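Local coordinates for N-ACETYLMURAMOYL-L-ALANINE AMIDASE CwlV (Paenibacillus polymyxa, PDB 1JWQ), which carries a zinc ion in its catalytic domain, the part described here, and probably hydrolyses the bond between N-acetylmuramic acid and L-alanine in peptidoglycan, at residues K2-D7 with A73-S78; S15-I20 with G144-A149; Y96-S101 with R132-P137; T116-R121 with E158-R163. One frame throughout, in Å; residues are numbered along the deposited sequence.

Overall arrangement
Three of the four contacts reach the central mixed sheet of this alpha-beta-alpha domain; interaction 3 joins two loops at the ends of its strands. Interaction 1 is the buried one: two neighbouring parallel strands share backbone hydrogen bonds and valine packing. Interactions 2, 3 and 4 are partly buried. Interaction 3 touches interaction 1, Pro-137 O receiving a probable hydrogen bond from Phe-76 N, but relies on an arginine bonded to Met-136 O and bridged by water to Thr-135 O. Across the chain's centre, interaction 2 ties the loop before the zinc ligand Glu-26 to the turn after strand 138-145, and interaction 4 packs a phenylalanine of helix 158-176 against the end of helix 102-116. These two meet where Leu-118 approaches Gly-144.

Interaction 1 of 4, residues K2-D7 with A73-S78; sequences KVVVID and ANVFVS
CG of Asp-7 stands anti to the backbone N (chi1 176°) and so does OG of Ser-78 (chi1 -172°), and from the same face of the sheet Ser-78 OG donates to Asp-7 OD1 at 2.8 Å, meeting the anti side of the carboxylate. Phe-76 projects from this face too. Val-5 CG1, 3.6 Å from Phe-76 CD2, and Asp-7 CB, 3.5 Å from Phe-76 CZ, both approach its ring obliquely from the same side. Val-5 CG2 rests on Ala-73 CB at 3.6 Å. On the other face Val-4 CG1 meets Val-75 CG2 at 3.8 Å, the two side chains pointing the same way, and Val-4 also touches helix 158-176.

These neighbouring strands of the domain's central mixed sheet run parallel, 14° apart, and the alternating backbone bonds end in a short one from Asp-7 N to Val-77 O (2.7 Å). At the start Asn-74 takes over: its N donates to Val-3 O, and its OD1 accepts from Val-3 N at 2.8 Å, the donor standing above the carbonyl plane. An alanine here would probably leave Val-3 N without this acceptor and bare the side of Lys-2.

Asp-7 OD2 is held by Thr-52 and Arg-64, while Ser-78 OG makes a weak hydrogen bond with His-80 NE2. The carboxylate is thus fixed on both oxygens, and Asp-7 and Ser-78 form a second shell that may help to orient the zinc ligand His-80.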
loop_
_atom_site.group_PDB
_atom_site.type_symbol
_atom_site.label_atom_id
_atom_site.label_comp_id
_atom_site.label_asym_id
_atom_site.label_seq_id
_atom_site.Cartn_x
_atom_site.Cartn_y
_atom_site.Cartn_z
ATOM N N LYS A 2 -3.674 2.541 18.873
ATOM C CA LYS A 2 -3.333 1.465 17.956
ATOM C C LYS A 2 -2.334 2.027 16.956
ATOM O O LYS A 2 -2.532 3.111 16.406
ATOM C CB LYS A 2 -4.585 0.943 17.249
ATOM C CG LYS A 2 -5.571 0.284 18.205
ATOM C CD LYS A 2 -6.689 -0.447 17.481
ATOM C CE LYS A 2 -7.581 -1.178 18.477
ATOM N NZ LYS A 2 -8.624 -2.004 17.805
ATOM N N VAL A 3 -1.250 1.290 16.743
ATOM C CA VAL A 3 -0.196 1.714 15.836
ATOM C C VAL A 3 -0.405 1.172 14.432
ATOM O O VAL A 3 -0.641 -0.020 14.238
ATOM C CB VAL A 3 1.181 1.262 16.361
ATOM C CG1 VAL A 3 2.271 1.637 15.382
ATOM C CG2 VAL A 3 1.444 1.903 17.716
ATOM N N VAL A 4 -0.307 2.069 13.458
ATOM C CA VAL A 4 -0.480 1.715 12.057
ATOM C C VAL A 4 0.795 2.055 11.302
ATOM O O VAL A 4 1.217 3.209 11.283
ATOM C CB VAL A 4 -1.642 2.515 11.427
ATOM C CG1 VAL A 4 -1.803 2.139 9.952
ATOM C CG2 VAL A 4 -2.924 2.253 12.194
ATOM N N VAL A 5 1.417 1.056 10.687
ATOM C CA VAL A 5 2.633 1.315 9.932
ATOM C C VAL A 5 2.316 1.249 8.448
ATOM O O VAL A 5 1.766 0.264 7.964
ATOM C CB VAL A 5 3.752 0.304 10.284
ATOM C CG1 VAL A 5 4.936 0.471 9.328
ATOM C CG2 VAL A 5 4.215 0.535 11.715
ATOM N N ILE A 6 2.633 2.332 7.747
ATOM C CA ILE A 6 2.400 2.422 6.315
ATOM C C ILE A 6 3.766 2.419 5.661
ATOM O O ILE A 6 4.616 3.258 5.962
ATOM C CB ILE A 6 1.670 3.718 5.935
ATOM C CG1 ILE A 6 0.353 3.823 6.711
ATOM C CG2 ILE A 6 1.423 3.745 4.429
ATOM C CD1 ILE A 6 -0.657 2.744 6.388
ATOM N N ASP A 7 3.957 1.466 4.761
ATOM C CA ASP A 7 5.218 1.290 4.073
ATOM C C ASP A 7 5.110 1.598 2.586
ATOM O O ASP A 7 4.462 0.861 1.834
ATOM C CB ASP A 7 5.683 -0.153 4.288
ATOM C CG ASP A 7 6.949 -0.475 3.538
ATOM O OD1 ASP A 7 6.926 -1.419 2.722
ATOM O OD2 ASP A 7 7.958 0.216 3.766
ATOM N N ALA A 73 3.397 -2.648 15.877
ATOM C CA ALA A 73 2.278 -2.207 15.056
ATOM C C ALA A 73 1.081 -3.150 15.175
ATOM O O ALA A 73 1.244 -4.352 15.374
ATOM C CB ALA A 73 2.716 -2.103 13.594
ATOM N N ASN A 74 -0.120 -2.592 15.069
ATOM C CA ASN A 74 -1.330 -3.394 15.125
ATOM C C ASN A 74 -1.598 -3.902 13.712
ATOM O O ASN A 74 -2.167 -4.975 13.518
ATOM C CB ASN A 74 -2.505 -2.561 15.636
ATOM C CG ASN A 74 -2.373 -2.218 17.108
ATOM O OD1 ASN A 74 -1.537 -1.401 17.498
ATOM N ND2 ASN A 74 -3.190 -2.854 17.936
ATOM N N VAL A 75 -1.184 -3.111 12.726
ATOM C CA VAL A 75 -1.322 -3.494 11.326
ATOM C C VAL A 75 -0.177 -2.903 10.524
ATOM O O VAL A 75 0.438 -1.913 10.923
ATOM C CB VAL A 75 -2.647 -3.009 10.693
ATOM C CG1 VAL A 75 -3.826 -3.672 11.384
ATOM C CG2 VAL A 75 -2.746 -1.492 10.769
ATOM N N PHE A 76 0.098 -3.523 9.384
ATOM C CA PHE A 76 1.158 -3.084 8.495
ATOM C C PHE A 76 0.596 -3.095 7.080
ATOM O O PHE A 76 -0.010 -4.073 6.654
ATOM C CB PHE A 76 2.349 -4.038 8.616
ATOM C CG PHE A 76 3.495 -3.722 7.693
ATOM C CD1 PHE A 76 3.543 -4.266 6.413
ATOM C CD2 PHE A 76 4.546 -2.911 8.119
ATOM C CE1 PHE A 76 4.625 -4.015 5.569
ATOM C CE2 PHE A 76 5.634 -2.650 7.285
ATOM C CZ PHE A 76 5.672 -3.206 6.006
ATOM N N VAL A 77 0.771 -1.993 6.367
ATOM C CA VAL A 77 0.284 -1.900 5.000
ATOM C C VAL A 77 1.402 -1.390 4.110
ATOM O O VAL A 77 1.929 -0.298 4.326
ATOM C CB VAL A 77 -0.907 -0.926 4.871
ATOM C CG1 VAL A 77 -1.367 -0.854 3.417
ATOM C CG2 VAL A 77 -2.059 -1.381 5.764
ATOM N N SER A 78 1.770 -2.191 3.119
ATOM C CA SER A 78 2.809 -1.794 2.181
ATOM C C SER A 78 2.093 -1.398 0.896
ATOM O O SER A 78 1.249 -2.140 0.396
ATOM C CB SER A 78 3.777 -2.949 1.928
ATOM O OG SER A 78 4.884 -2.502 1.165
#

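Interaction 2 of 4, residues S15-I20 with G144-A149; sequences SGAVGI and GYLSNA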
loop_
_atom_site.group_PDB
_atom_site.type_symbol
_atom_site.label_atom_id
_atom_site.label_comp_id
_atom_site.label_asym_id
_atom_site.label_seq_id
_atom_site.Cartn_x
_atom_site.Cartn_y
_atom_site.Cartn_z
ATOM N N SER A 15 13.807 2.610 -7.626
ATOM C CA SER A 15 12.675 3.328 -8.193
ATOM C C SER A 15 11.430 2.461 -8.283
ATOM O O SER A 15 10.326 2.966 -8.472
ATOM C CB SER A 15 13.022 3.826 -9.593
ATOM O OG SER A 15 13.262 2.729 -10.459
ATOM N N GLY A 16 11.607 1.154 -8.136
ATOM C CA GLY A 16 10.477 0.260 -8.271
ATOM C C GLY A 16 10.208 0.191 -9.762
ATOM O O GLY A 16 11.115 0.421 -10.561
ATOM N N ALA A 17 8.976 -0.107 -10.150
ATOM C CA ALA A 17 8.635 -0.194 -11.564
ATOM C C ALA A 17 8.646 1.177 -12.237
ATOM O O ALA A 17 8.303 2.186 -11.625
ATOM C CB ALA A 17 7.260 -0.840 -11.728
ATOM N N VAL A 18 9.055 1.204 -13.501
ATOM C CA VAL A 18 9.080 2.439 -14.273
ATOM C C VAL A 18 7.840 2.391 -15.164
ATOM O O VAL A 18 7.610 1.397 -15.856
ATOM C CB VAL A 18 10.350 2.526 -15.152
ATOM C CG1 VAL A 18 10.370 3.838 -15.926
ATOM C CG2 VAL A 18 11.588 2.408 -14.280
ATOM N N GLY A 19 7.034 3.447 -15.126
ATOM C CA GLY A 19 5.824 3.478 -15.929
ATOM C C GLY A 19 6.111 3.314 -17.408
ATOM O O GLY A 19 7.225 3.565 -17.854
ATOM N N ILE A 20 5.112 2.890 -18.173
ATOM C CA ILE A 20 5.304 2.702 -19.606
ATOM C C ILE A 20 5.650 4.035 -20.276
ATOM O O ILE A 20 6.352 4.064 -21.288
ATOM C CB ILE A 20 4.047 2.082 -20.259
ATOM C CG1 ILE A 20 4.289 1.869 -21.758
ATOM C CG2 ILE A 20 2.838 2.970 -20.020
ATOM C CD1 ILE A 20 3.160 1.139 -22.457
ATOM N N GLY A 144 -2.306 -0.584 -8.944
ATOM C CA GLY A 144 -2.617 -0.690 -10.357
ATOM C C GLY A 144 -1.340 -0.942 -11.130
ATOM O O GLY A 144 -0.261 -0.982 -10.538
ATOM N N TYR A 145 -1.451 -1.100 -12.446
ATOM C CA TYR A 145 -0.284 -1.368 -13.289
ATOM C C TYR A 145 0.282 -0.138 -13.974
ATOM O O TYR A 145 -0.418 0.554 -14.709
ATOM C CB TYR A 145 -0.638 -2.419 -14.349
ATOM C CG TYR A 145 -0.705 -3.816 -13.793
ATOM C CD1 TYR A 145 0.322 -4.729 -14.028
ATOM C CD2 TYR A 145 -1.775 -4.212 -12.989
ATOM C CE1 TYR A 145 0.288 -6.008 -13.473
ATOM C CE2 TYR A 145 -1.818 -5.481 -12.425
ATOM C CZ TYR A 145 -0.786 -6.374 -12.671
ATOM O OH TYR A 145 -0.836 -7.628 -12.110
ATOM N N LEU A 146 1.564 0.120 -13.732
ATOM C CA LEU A 146 2.248 1.257 -14.328
ATOM C C LEU A 146 2.692 0.916 -15.745
ATOM O O LEU A 146 3.169 1.779 -16.477
ATOM C CB LEU A 146 3.474 1.631 -13.494
ATOM C CG LEU A 146 3.163 2.076 -12.063
ATOM C CD1 LEU A 146 4.455 2.432 -11.340
ATOM C CD2 LEU A 146 2.228 3.278 -12.103
ATOM N N SER A 147 2.539 -0.354 -16.110
ATOM C CA SER A 147 2.922 -0.839 -17.433
ATOM C C SER A 147 1.813 -0.639 -18.465
ATOM O O SER A 147 2.004 -0.893 -19.656
ATOM C CB SER A 147 3.304 -2.322 -17.348
ATOM O OG SER A 147 2.424 -3.024 -16.491
ATOM N N ASN A 148 0.650 -0.196 -17.996
ATOM C CA ASN A 148 -0.490 0.072 -18.866
ATOM C C ASN A 148 -0.588 1.591 -18.980
ATOM O O ASN A 148 -0.647 2.290 -17.974
ATOM C CB ASN A 148 -1.772 -0.513 -18.261
ATOM C CG ASN A 148 -3.018 -0.131 -19.037
ATOM O OD1 ASN A 148 -3.551 0.967 -18.877
ATOM N ND2 ASN A 148 -3.486 -1.036 -19.891
ATOM N N ALA A 149 -0.587 2.096 -20.208
ATOM C CA ALA A 149 -0.639 3.535 -20.446
ATOM C C ALA A 149 -1.761 4.269 -19.721
ATOM O O ALA A 149 -1.513 5.251 -19.016
ATOM C CB ALA A 149 -0.727 3.811 -21.944
#
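Ile-20 reaches over the turn at 145-148, and its side chain follows the peptide chain there atom by atom. Ile-20 CB sits 3.7 Å from Ser-147 O. The methyl Ile-20 CG2 branches toward the next residues and touches Ala-149 N at 3.5 Å, with Ala-149 CB slightly further off. In the other branch CG1 stands anti to the backbone N (chi1 -179°) and chi2 (174°) carries CD1 straight on. This tip, Ile-20 CD1, comes within 3.6 Å of Ser-147 O, an apolar methyl laid beside a carbonyl. The polar tie is made by the backbone: Ile-20 N donates to Leu-146 O at 2.8 Å with an angle of 150°, and Gly-19 CA brings a CA-H...O contact to the same oxygen.

Tyr-145 to Asn-148 form a type I beta turn at the end of strand 138-145, and Asn-148 is the N-cap of helix 149-155, its OD1 accepting from Glu-151 N. Leu-146 packs against the backbone of the 15-20 loop: Leu-146 CB lies 3.9 Å from Gly-19 CA, while Leu-146 CD1 lies 3.9 Å from Ala-17 O and somewhat further from Ala-17 CB. Leu-146 also packs beside Glu-26, a zinc ligand, and Ala-17 N donates to OE2 of that same glutamate.

Interaction 3 of 4, residues Y96-S101 with R132-P137; sequences YQRSAS and RETTMP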
loop_
_atom_site.group_PDB
_atom_site.type_symbol
_atom_site.label_atom_id
_atom_site.label_comp_id
_atom_site.label_asym_id
_atom_site.label_seq_id
_atom_site.Cartn_x
_atom_site.Cartn_y
_atom_site.Cartn_z
ATOM N N TYR A 96 -1.547 -11.063 0.965
ATOM C CA TYR A 96 -1.338 -11.436 2.359
ATOM C C TYR A 96 -0.369 -12.613 2.242
ATOM O O TYR A 96 -0.246 -13.200 1.162
ATOM C CB TYR A 96 -2.637 -11.919 3.018
ATOM C CG TYR A 96 -3.060 -13.295 2.555
ATOM C CD1 TYR A 96 -3.750 -13.470 1.356
ATOM C CD2 TYR A 96 -2.696 -14.434 3.277
ATOM C CE1 TYR A 96 -4.065 -14.747 0.887
ATOM C CE2 TYR A 96 -3.002 -15.707 2.816
ATOM C CZ TYR A 96 -3.685 -15.855 1.620
ATOM O OH TYR A 96 -3.973 -17.114 1.158
ATOM N N GLN A 97 0.321 -12.957 3.324
ATOM C CA GLN A 97 1.246 -14.092 3.289
ATOM C C GLN A 97 0.964 -15.043 4.440
ATOM O O GLN A 97 1.202 -16.245 4.332
ATOM C CB GLN A 97 2.705 -13.620 3.357
ATOM C CG GLN A 97 3.756 -14.684 2.986
ATOM C CD GLN A 97 4.099 -15.647 4.119
ATOM O OE1 GLN A 97 4.158 -15.264 5.289
ATOM N NE2 GLN A 97 4.358 -16.904 3.765
ATOM N N ARG A 98 0.441 -14.506 5.535
ATOM C CA ARG A 98 0.136 -15.319 6.707
ATOM C C ARG A 98 -1.354 -15.404 6.989
ATOM O O ARG A 98 -2.108 -14.479 6.700
ATOM C CB ARG A 98 0.854 -14.762 7.938
ATOM C CG ARG A 98 2.353 -14.979 7.910
ATOM C CD ARG A 98 3.073 -14.123 8.939
ATOM N NE ARG A 98 3.011 -12.701 8.613
ATOM C CZ ARG A 98 2.242 -11.815 9.238
ATOM N NH1 ARG A 98 1.458 -12.201 10.237
ATOM N NH2 ARG A 98 2.263 -10.539 8.865
ATOM N N SER A 99 -1.774 -16.529 7.553
ATOM C CA SER A 99 -3.176 -16.734 7.878
ATOM C C SER A 99 -3.741 -15.600 8.734
ATOM O O SER A 99 -4.848 -15.126 8.493
ATOM C CB SER A 99 -3.353 -18.063 8.621
ATOM O OG SER A 99 -4.697 -18.223 9.044
ATOM N N ALA A 100 -2.972 -15.171 9.730
ATOM C CA ALA A 100 -3.401 -14.111 10.639
ATOM C C ALA A 100 -3.628 -12.758 9.964
ATOM O O ALA A 100 -4.168 -11.836 10.583
ATOM C CB ALA A 100 -2.387 -13.963 11.777
ATOM N N SER A 101 -3.224 -12.641 8.701
ATOM C CA SER A 101 -3.386 -11.397 7.947
ATOM C C SER A 101 -4.583 -11.433 6.996
ATOM O O SER A 101 -4.959 -10.409 6.426
ATOM C CB SER A 101 -2.126 -11.107 7.119
ATOM O OG SER A 101 -0.982 -10.940 7.935
ATOM N N ARG A 132 5.578 -11.225 5.137
ATOM C CA ARG A 132 5.926 -12.555 5.625
ATOM C C ARG A 132 6.625 -12.501 6.980
ATOM O O ARG A 132 6.286 -13.253 7.893
ATOM C CB ARG A 132 6.864 -13.254 4.642
ATOM C CG ARG A 132 7.409 -14.576 5.167
ATOM C CD ARG A 132 8.413 -15.188 4.204
ATOM N NE ARG A 132 9.633 -14.392 4.099
ATOM C CZ ARG A 132 10.090 -13.866 2.965
ATOM N NH1 ARG A 132 9.429 -14.047 1.831
ATOM N NH2 ARG A 132 11.214 -13.162 2.965
ATOM N N GLU A 133 7.610 -11.613 7.089
ATOM C CA GLU A 133 8.405 -11.474 8.304
ATOM C C GLU A 133 7.745 -10.665 9.411
ATOM O O GLU A 133 8.197 -10.692 10.554
ATOM C CB GLU A 133 9.775 -10.888 7.954
ATOM C CG GLU A 133 10.549 -11.758 6.969
ATOM C CD GLU A 133 10.780 -13.172 7.488
ATOM O OE1 GLU A 133 10.726 -14.127 6.683
ATOM O OE2 GLU A 133 11.022 -13.327 8.701
ATOM N N THR A 134 6.681 -9.946 9.071
ATOM C CA THR A 134 5.950 -9.172 10.066
ATOM C C THR A 134 5.141 -10.164 10.894
ATOM O O THR A 134 4.835 -11.262 10.423
ATOM C CB THR A 134 5.003 -8.162 9.399
ATOM O OG1 THR A 134 4.579 -8.673 8.129
ATOM C CG2 THR A 134 5.708 -6.821 9.205
ATOM N N THR A 135 4.801 -9.785 12.123
ATOM C CA THR A 135 4.041 -10.668 13.002
ATOM C C THR A 135 2.623 -10.184 13.273
ATOM O O THR A 135 1.846 -10.881 13.924
ATOM C CB THR A 135 4.742 -10.851 14.358
ATOM O OG1 THR A 135 4.793 -9.592 15.040
ATOM C CG2 THR A 135 6.161 -11.375 14.160
ATOM N N MET A 136 2.295 -8.983 12.803
ATOM C CA MET A 136 0.951 -8.451 12.980
ATOM C C MET A 136 0.257 -8.540 11.622
ATOM O O MET A 136 0.907 -8.819 10.612
ATOM C CB MET A 136 0.995 -6.986 13.455
ATOM C CG MET A 136 1.464 -5.961 12.411
ATOM S SD MET A 136 3.223 -6.040 11.983
ATOM C CE MET A 136 4.000 -5.911 13.639
ATOM N N PRO A 137 -1.069 -8.321 11.577
ATOM C CA PRO A 137 -1.750 -8.400 10.279
ATOM C C PRO A 137 -1.036 -7.489 9.293
ATOM O O PRO A 137 -0.851 -6.304 9.558
ATOM C CB PRO A 137 -3.163 -7.933 10.609
ATOM C CG PRO A 137 -3.360 -8.484 11.991
ATOM C CD PRO A 137 -2.039 -8.132 12.671
HETATM O O HOH W 1 -0.529 -11.355 12.383
#
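Gln-97 and Arg-132 bring their CA atoms to within 5.5 Å, and the CA atoms of Ser-101 and Pro-137 close to 4.1 Å at the other end; between these points the two irregular segments bow apart, and the Arg-98 side chain spans the interval. A bend at chi3 (-68°) turns NE toward the carbonyls of 132-137. Arg-98 NH2 donates to Met-136 O at 2.8 Å, nearly in the guanidinium plane, and makes a weak bond to Thr-134 OG1, whose stronger partner is Val-130 O. Thr-134 O lies over one guanidinium face, 2.9 Å from Arg-98 CZ. Arg-98 NH1 reaches Thr-135 O through a water, and Arg-98 NE donates to Ile-131 O outside the segment. An alanine in place of Arg-98 would probably leave Met-136 O and Ile-131 O without this donor and open a gap between the loops.

Gln-97 OE1 lies 3.3 Å from Arg-132 CG, against the aliphatic start of that side chain; Gln-97 NE2 bonds Tyr-125 OH. Ser-101 OG rests 3.5 Å from Pro-137 CA and is hydrogen-bonded to Ala-138 N.

The two loops lead into helix 102-116 and strand 138-145. Pro-137 packs on Phe-104 of that helix, while Thr-134 and Met-136 each touch Phe-76 of strand 75-82 and Glu-69 of helix 61-70.

Interaction 4 of 4, residues T116-R121 with E158-R163; sequences TGLTDR and EDFQNR
Thr-116 closes helix 102-116 with an ST turn, and Phe-160 of helix 158-176 abuts this helix end. In the turn Thr-116 OG1 accepts from Leu-118 N at 3.1 Å with an angle of 166°, and Gly-117, with positive phi, leads the chain out of the helix. Thr-116 OG1 is also hydrogen-bonded to Thr-92 OG1 and Ala-113 O, so this buried hydroxyl is well satisfied.

Phe-160 has CG anti to the backbone N (chi1 170°), and its ring meets the turn by the rim: Thr-116 O lies in the ring plane, 3.3 Å from Phe-160 CE1, and Thr-116 CB is 3.9 Å from Phe-160 CE1 as well. Leu-118 CD1 approaches Phe-160 CZ at 4.1 Å, the two side chains crossing at about a right angle. One turn further along the helix, Arg-163 brings NH1 to 3.5 Å from Thr-116 O. Arg-163 NH1 is hydrogen-bonded to Ala-115 O, so the cation would probably be favoured by the negative end of helix 102-116.

The ring also touches Val-143 of strand 138-145 and Thr-154 and Leu-155 of helix 149-155; Leu-118 touches Leu-155 as well. The contact thus fits helix 158-176 against the junction between helix 102-116 and the edge strand 120-125.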
loop_
_atom_site.group_PDB
_atom_site.type_symbol
_atom_site.label_atom_id
_atom_site.label_comp_id
_atom_site.label_asym_id
_atom_site.label_seq_id
_atom_site.Cartn_x
_atom_site.Cartn_y
_atom_site.Cartn_z
ATOM N N THR A 116 -10.319 2.190 -6.132
ATOM C CA THR A 116 -9.478 2.366 -7.313
ATOM C C THR A 116 -10.344 2.400 -8.567
ATOM O O THR A 116 -10.008 3.062 -9.551
ATOM C CB THR A 116 -8.443 1.231 -7.478
ATOM O OG1 THR A 116 -9.104 0.026 -7.882
ATOM C CG2 THR A 116 -7.697 0.991 -6.170
ATOM N N GLY A 117 -11.463 1.682 -8.523
ATOM C CA GLY A 117 -12.355 1.636 -9.667
ATOM C C GLY A 117 -11.733 0.866 -10.817
ATOM O O GLY A 117 -12.268 0.849 -11.923
ATOM N N LEU A 118 -10.596 0.230 -10.556
ATOM C CA LEU A 118 -9.904 -0.547 -11.577
ATOM C C LEU A 118 -10.375 -1.994 -11.495
ATOM O O LEU A 118 -11.140 -2.355 -10.598
ATOM C CB LEU A 118 -8.394 -0.473 -11.358
ATOM C CG LEU A 118 -7.812 0.941 -11.249
ATOM C CD1 LEU A 118 -6.326 0.852 -10.917
ATOM C CD2 LEU A 118 -8.028 1.699 -12.556
ATOM N N THR A 119 -9.927 -2.824 -12.428
ATOM C CA THR A 119 -10.343 -4.216 -12.418
ATOM C C THR A 119 -9.942 -4.878 -11.108
ATOM O O THR A 119 -8.780 -4.830 -10.703
ATOM C CB THR A 119 -9.733 -4.997 -13.589
ATOM O OG1 THR A 119 -10.179 -4.420 -14.822
ATOM C CG2 THR A 119 -10.163 -6.460 -13.532
ATOM N N ASP A 120 -10.923 -5.485 -10.451
ATOM C CA ASP A 120 -10.701 -6.156 -9.179
ATOM C C ASP A 120 -10.020 -7.499 -9.382
ATOM O O ASP A 120 -10.662 -8.479 -9.765
ATOM C CB ASP A 120 -12.037 -6.353 -8.465
ATOM C CG ASP A 120 -11.889 -7.037 -7.127
ATOM O OD1 ASP A 120 -12.920 -7.245 -6.459
ATOM O OD2 ASP A 120 -10.750 -7.368 -6.741
ATOM N N ARG A 121 -8.719 -7.548 -9.118
ATOM C CA ARG A 121 -7.969 -8.784 -9.277
ATOM C C ARG A 121 -7.975 -9.615 -7.993
ATOM O O ARG A 121 -7.299 -10.640 -7.899
ATOM C CB ARG A 121 -6.538 -8.477 -9.719
ATOM C CG ARG A 121 -6.443 -7.747 -11.061
ATOM C CD ARG A 121 -4.987 -7.459 -11.392
ATOM N NE ARG A 121 -4.235 -8.702 -11.503
ATOM C CZ ARG A 121 -3.920 -9.288 -12.652
ATOM N NH1 ARG A 121 -4.283 -8.734 -13.804
ATOM N NH2 ARG A 121 -3.268 -10.443 -12.645
ATOM N N GLU A 158 -4.238 13.000 -9.303
ATOM C CA GLU A 158 -4.486 13.436 -7.933
ATOM C C GLU A 158 -5.801 12.988 -7.324
ATOM O O GLU A 158 -5.829 12.534 -6.181
ATOM C CB GLU A 158 -4.369 14.959 -7.836
ATOM C CG GLU A 158 -2.981 15.406 -7.441
ATOM C CD GLU A 158 -2.545 14.782 -6.128
ATOM O OE1 GLU A 158 -2.617 15.463 -5.080
ATOM O OE2 GLU A 158 -2.143 13.600 -6.148
ATOM N N ASP A 159 -6.891 13.113 -8.073
ATOM C CA ASP A 159 -8.192 12.719 -7.552
ATOM C C ASP A 159 -8.235 11.222 -7.276
ATOM O O ASP A 159 -8.786 10.785 -6.267
ATOM C CB ASP A 159 -9.304 13.116 -8.526
ATOM C CG ASP A 159 -9.353 14.613 -8.763
ATOM O OD1 ASP A 159 -9.175 15.374 -7.787
ATOM O OD2 ASP A 159 -9.576 15.031 -9.919
ATOM N N PHE A 160 -7.648 10.442 -8.176
ATOM C CA PHE A 160 -7.593 8.992 -8.022
ATOM C C PHE A 160 -6.888 8.662 -6.713
ATOM O O PHE A 160 -7.401 7.899 -5.895
ATOM C CB PHE A 160 -6.815 8.365 -9.185
ATOM C CG PHE A 160 -6.493 6.906 -8.990
ATOM C CD1 PHE A 160 -7.429 5.922 -9.291
ATOM C CD2 PHE A 160 -5.252 6.517 -8.487
ATOM C CE1 PHE A 160 -7.135 4.572 -9.094
ATOM C CE2 PHE A 160 -4.951 5.169 -8.285
ATOM C CZ PHE A 160 -5.896 4.197 -8.591
ATOM N N GLN A 161 -5.711 9.247 -6.520
ATOM C CA GLN A 161 -4.927 9.006 -5.312
ATOM C C GLN A 161 -5.696 9.349 -4.045
ATOM O O GLN A 161 -5.694 8.582 -3.085
ATOM C CB GLN A 161 -3.622 9.805 -5.354
ATOM C CG GLN A 161 -2.763 9.499 -6.570
ATOM C CD GLN A 161 -1.370 10.093 -6.482
ATOM O OE1 GLN A 161 -1.101 10.957 -5.648
ATOM N NE2 GLN A 161 -0.479 9.639 -7.358
ATOM N N ASN A 162 -6.358 10.499 -4.039
ATOM C CA ASN A 162 -7.114 10.907 -2.862
ATOM C C ASN A 162 -8.239 9.937 -2.540
ATOM O O ASN A 162 -8.475 9.612 -1.379
ATOM C CB ASN A 162 -7.679 12.316 -3.057
ATOM C CG ASN A 162 -6.597 13.374 -3.037
ATOM O OD1 ASN A 162 -5.685 13.323 -2.209
ATOM N ND2 ASN A 162 -6.696 14.349 -3.936
ATOM N N ARG A 163 -8.927 9.478 -3.577
ATOM C CA ARG A 163 -10.033 8.546 -3.419
ATOM C C ARG A 163 -9.530 7.205 -2.883
ATOM O O ARG A 163 -10.112 6.623 -1.965
ATOM C CB ARG A 163 -10.712 8.342 -4.770
ATOM C CG ARG A 163 -11.931 7.460 -4.720
ATOM C CD ARG A 163 -12.186 6.863 -6.082
ATOM N NE ARG A 163 -11.934 7.813 -7.161
ATOM C CZ ARG A 163 -11.516 7.455 -8.369
ATOM N NH1 ARG A 163 -11.298 6.174 -8.637
ATOM N NH2 ARG A 163 -11.344 8.370 -9.313
#